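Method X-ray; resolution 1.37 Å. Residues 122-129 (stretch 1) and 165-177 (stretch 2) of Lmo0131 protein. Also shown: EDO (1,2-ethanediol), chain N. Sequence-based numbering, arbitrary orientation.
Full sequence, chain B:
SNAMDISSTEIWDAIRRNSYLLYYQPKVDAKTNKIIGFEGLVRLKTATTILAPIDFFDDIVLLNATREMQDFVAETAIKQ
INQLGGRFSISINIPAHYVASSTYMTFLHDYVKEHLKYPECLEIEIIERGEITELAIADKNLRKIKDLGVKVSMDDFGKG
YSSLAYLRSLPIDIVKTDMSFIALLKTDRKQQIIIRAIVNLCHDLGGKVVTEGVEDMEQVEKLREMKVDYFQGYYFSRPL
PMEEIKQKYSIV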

# COMPACT_ATOMS: atom_id res chain seq x y z
N LEU B 122 -29.32 13.45 0.04
CA LEU B 122 -28.22 12.65 0.58
C LEU B 122 -27.16 12.47 -0.48
O LEU B 122 -27.48 12.25 -1.64
CB LEU B 122 -28.66 11.28 1.12
CG LEU B 122 -27.57 10.34 1.69
CD1 LEU B 122 -27.27 10.71 3.12
CD2 LEU B 122 -28.03 8.92 1.60
N GLU B 123 -25.91 12.55 -0.04
CA GLU B 123 -24.73 12.28 -0.85
C GLU B 123 -23.88 11.20 -0.16
O GLU B 123 -23.54 11.33 1.01
CB GLU B 123 -23.94 13.57 -1.03
CG GLU B 123 -22.57 13.39 -1.62
CD GLU B 123 -21.85 14.75 -1.78
OE1 GLU B 123 -22.51 15.70 -2.23
OE2 GLU B 123 -20.64 14.88 -1.45
N ILE B 124 -23.60 10.11 -0.87
CA ILE B 124 -22.62 9.13 -0.42
C ILE B 124 -21.28 9.58 -0.94
O ILE B 124 -21.08 9.68 -2.13
CB ILE B 124 -22.91 7.73 -0.97
CG1 ILE B 124 -24.17 7.15 -0.32
CG2 ILE B 124 -21.72 6.80 -0.76
CD1 ILE B 124 -24.58 5.80 -0.89
N GLU B 125 -20.37 9.87 -0.01
CA GLU B 125 -19.02 10.28 -0.34
C GLU B 125 -18.06 9.11 -0.13
O GLU B 125 -17.87 8.63 0.98
CB GLU B 125 -18.58 11.48 0.49
CG GLU B 125 -17.11 11.72 0.35
CD GLU B 125 -16.62 12.95 1.06
OE1 GLU B 125 -17.42 13.78 1.47
OE2 GLU B 125 -15.39 13.10 1.21
N ILE B 126 -17.49 8.62 -1.21
CA ILE B 126 -16.66 7.42 -1.18
C ILE B 126 -15.28 7.80 -0.66
O ILE B 126 -14.63 8.71 -1.21
CB ILE B 126 -16.56 6.75 -2.59
CG1 ILE B 126 -17.95 6.50 -3.17
CG2 ILE B 126 -15.72 5.47 -2.53
CD1 ILE B 126 -17.94 6.17 -4.62
N ILE B 127 -14.85 7.14 0.40
CA ILE B 127 -13.56 7.41 1.01
C ILE B 127 -12.67 6.14 1.02
O ILE B 127 -13.07 5.11 0.47
CB ILE B 127 -13.69 8.03 2.44
CG1 ILE B 127 -14.30 7.06 3.45
CG2 ILE B 127 -14.46 9.31 2.38
CD1 ILE B 127 -13.98 7.42 4.86
N GLU B 128 -11.47 6.23 1.59
CA GLU B 128 -10.58 5.08 1.73
C GLU B 128 -10.46 4.27 0.44
O GLU B 128 -10.55 3.05 0.44
CB GLU B 128 -11.01 4.22 2.93
CG GLU B 128 -10.91 5.04 4.20
CD GLU B 128 -11.41 4.35 5.47
OE1 GLU B 128 -11.70 3.15 5.43
OE2 GLU B 128 -11.53 5.02 6.52
N ARG B 129 -10.24 4.96 -0.66
CA ARG B 129 -10.29 4.31 -1.93
C ARG B 129 -8.98 3.59 -2.20
O ARG B 129 -7.93 4.11 -1.86
CB ARG B 129 -10.58 5.37 -2.99
CG ARG B 129 -11.79 6.25 -2.66
CD ARG B 129 -12.14 7.25 -3.80
NE ARG B 129 -11.15 8.31 -3.93
CZ ARG B 129 -10.08 8.23 -4.72
NH1 ARG B 129 -9.21 9.23 -4.79
NH2 ARG B 129 -9.89 7.16 -5.45
N ALA B 165 -9.75 5.77 -12.47
CA ALA B 165 -10.52 4.55 -12.65
C ALA B 165 -11.84 4.61 -11.90
O ALA B 165 -12.86 4.15 -12.39
CB ALA B 165 -9.75 3.37 -12.22
N TYR B 166 -11.81 5.16 -10.70
CA TYR B 166 -13.05 5.47 -9.99
C TYR B 166 -13.96 6.33 -10.85
O TYR B 166 -15.15 6.07 -11.01
CB TYR B 166 -12.74 6.20 -8.69
CG TYR B 166 -12.43 5.25 -7.58
CD1 TYR B 166 -11.15 4.76 -7.40
CD2 TYR B 166 -13.41 4.84 -6.71
CE1 TYR B 166 -10.86 3.88 -6.35
CE2 TYR B 166 -13.14 3.95 -5.67
CZ TYR B 166 -11.88 3.47 -5.49
OH TYR B 166 -11.62 2.59 -4.44
N LEU B 167 -13.38 7.38 -11.41
CA LEU B 167 -14.12 8.29 -12.24
C LEU B 167 -14.71 7.61 -13.46
O LEU B 167 -15.83 7.88 -13.84
CB LEU B 167 -13.20 9.42 -12.68
CG LEU B 167 -13.92 10.62 -13.26
CD1 LEU B 167 -15.09 11.04 -12.39
CD2 LEU B 167 -12.94 11.72 -13.34
N ARG B 168 -13.92 6.73 -14.08
CA ARG B 168 -14.32 6.00 -15.26
C ARG B 168 -15.44 4.99 -14.97
O ARG B 168 -16.42 4.96 -15.69
CB ARG B 168 -13.12 5.25 -15.82
CG ARG B 168 -13.46 4.24 -16.85
CD ARG B 168 -12.28 3.40 -17.25
NE ARG B 168 -12.55 2.70 -18.50
CZ ARG B 168 -11.65 2.08 -19.25
NH1 ARG B 168 -10.37 2.07 -18.90
NH2 ARG B 168 -12.03 1.50 -20.35
N SER B 169 -15.29 4.21 -13.91
CA SER B 169 -16.14 3.04 -13.74
C SER B 169 -17.16 3.05 -12.59
O SER B 169 -17.84 2.05 -12.35
CB SER B 169 -15.26 1.80 -13.67
OG SER B 169 -14.34 1.80 -14.74
N LEU B 170 -17.29 4.18 -11.89
CA LEU B 170 -18.35 4.35 -10.90
C LEU B 170 -19.30 5.48 -11.33
O LEU B 170 -18.92 6.32 -12.15
CB LEU B 170 -17.76 4.62 -9.52
CG LEU B 170 -16.97 3.45 -8.95
CD1 LEU B 170 -16.47 3.84 -7.61
CD2 LEU B 170 -17.88 2.26 -8.86
N PRO B 171 -20.53 5.51 -10.80
CA PRO B 171 -21.48 6.53 -11.26
C PRO B 171 -21.39 7.84 -10.44
O PRO B 171 -22.33 8.28 -9.80
CB PRO B 171 -22.82 5.83 -11.09
CG PRO B 171 -22.64 5.03 -9.89
CD PRO B 171 -21.19 4.52 -9.94
N ILE B 172 -20.23 8.47 -10.52
CA ILE B 172 -19.90 9.64 -9.73
C ILE B 172 -20.62 10.92 -10.20
O ILE B 172 -20.66 11.21 -11.40
CB ILE B 172 -18.37 9.87 -9.75
CG1 ILE B 172 -17.61 8.60 -9.40
CG2 ILE B 172 -17.99 10.98 -8.82
CD1 ILE B 172 -18.05 7.99 -8.12
N ASP B 173 -21.20 11.65 -9.25
CA ASP B 173 -21.84 12.95 -9.50
C ASP B 173 -20.91 14.12 -9.12
O ASP B 173 -20.92 15.16 -9.77
CB ASP B 173 -23.12 13.12 -8.66
CG ASP B 173 -24.18 12.10 -8.98
OD1 ASP B 173 -24.63 12.06 -10.14
OD2 ASP B 173 -24.58 11.36 -8.07
N ILE B 174 -20.15 13.97 -8.05
CA ILE B 174 -19.34 15.06 -7.52
C ILE B 174 -17.92 14.59 -7.23
O ILE B 174 -17.69 13.57 -6.59
CB ILE B 174 -19.97 15.67 -6.24
CG1 ILE B 174 -21.30 16.35 -6.54
CG2 ILE B 174 -19.02 16.63 -5.55
CD1 ILE B 174 -22.40 15.86 -5.65
N VAL B 175 -16.96 15.35 -7.75
CA VAL B 175 -15.55 15.12 -7.46
C VAL B 175 -15.10 16.12 -6.41
O VAL B 175 -15.27 17.32 -6.59
CB VAL B 175 -14.70 15.31 -8.72
CG1 VAL B 175 -13.23 15.52 -8.36
CG2 VAL B 175 -14.91 14.13 -9.68
N LYS B 176 -14.54 15.60 -5.33
CA LYS B 176 -14.01 16.43 -4.26
C LYS B 176 -12.48 16.37 -4.30
O LYS B 176 -11.87 15.32 -4.54
CB LYS B 176 -14.57 15.98 -2.91
CG LYS B 176 -16.08 15.83 -2.99
CD LYS B 176 -16.77 15.84 -1.64
CE LYS B 176 -16.67 17.18 -0.94
NZ LYS B 176 -16.82 17.01 0.52
N THR B 177 -11.86 17.52 -4.08
CA THR B 177 -10.41 17.62 -4.07
C THR B 177 -9.94 18.06 -2.71
O THR B 177 -10.62 18.81 -2.03
CB THR B 177 -9.96 18.62 -5.11
OG1 THR B 177 -10.56 19.89 -4.82
CG2 THR B 177 -10.39 18.15 -6.49
C1 EDO N . -21.67 18.79 -3.82
O1 EDO N . -21.18 17.87 -2.83
C2 EDO N . -22.44 19.92 -3.17
O2 EDO N . -21.56 20.77 -2.42
O HOH W 1 -19.45 16.26 0.70

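Contact between residues 122-129 and 165-177 is made by side chains: the two strands, 122-127 and 174-177, approach no closer than 9.0 Å between axes and diverge by 48° in direction, and no backbone hydrogen bond joins them. Together the stretches bury 381 Å², and three residues, Tyr 166, Arg 129 and Ile 126, cover the most.

Tyr 166, with 82 Å² covered, projects from the helix toward stretch 1 with chi1 at -84° and chi2 at 85°. Arg 129 lies over one face of its ring. The evidence is angular as well as radial: Arg 129 CD stands 4.0 Å from the centroid of the Tyr 166 ring, 13° off the normal, which defines a CH-pi contact, and Arg 129 CZ stands 4.8 Å from the same centroid, 19° off the normal, which qualifies as cation-pi. The m, t, m course of chi1 to chi3 carries the arginine chain across the ring. An aromatic ring suits this place because its pi face accepts both the aliphatic methylene and the positive charge. At the far end of the tyrosine, OH lies 3.3 Å from Arg 129 CB. The guanidinium also forms hydrogen bonds elsewhere in the structure, so its polar atoms are not left to the ring alone.

Ile 126, buried and pointing toward stretch 2, links the tyrosine to an aliphatic cluster. Its CG2 lies 4.3 Å from Tyr 166 CE2, at an oblique position relative to the ring, while its CD1 lies 4.1 Å from Leu 170 CD1 and 3.9 Å from Ile 172 CD1. Chi1 near -53° and chi2 near 166° (m, t) place these two methyls. Leu 170, the first residue to leave helical phi/psi, points toward the strand; Ile 172 starts sideways, but its end comes nearer. Branched apolar side chains fill this region without requiring polar partners.

A polar contact is centred on Lys 176, later in stretch 2, and on Glu 123 and Glu 125, which precede Ile 126 in stretch 1. Lys 176 NZ forms a salt bridge with Glu 125 OE1 at 3.4 Å, and the accompanying hydrogen bond is weak. Water 1 bridges the same groups: it accepts from Lys 176 NZ at 2.7 Å and donates to Glu 123 OE2 at 2.8 Å and to Glu 125 OE1 at 3.3 Å. Opposite charges therefore suit these buried positions. The other carboxylate oxygen of Glu 123, OE1, approaches Ile 174 CD1 at 3.4 Å and accepts a 2.6 Å hydrogen bond from O1 of the ethanediol, probably a crystallisation additive.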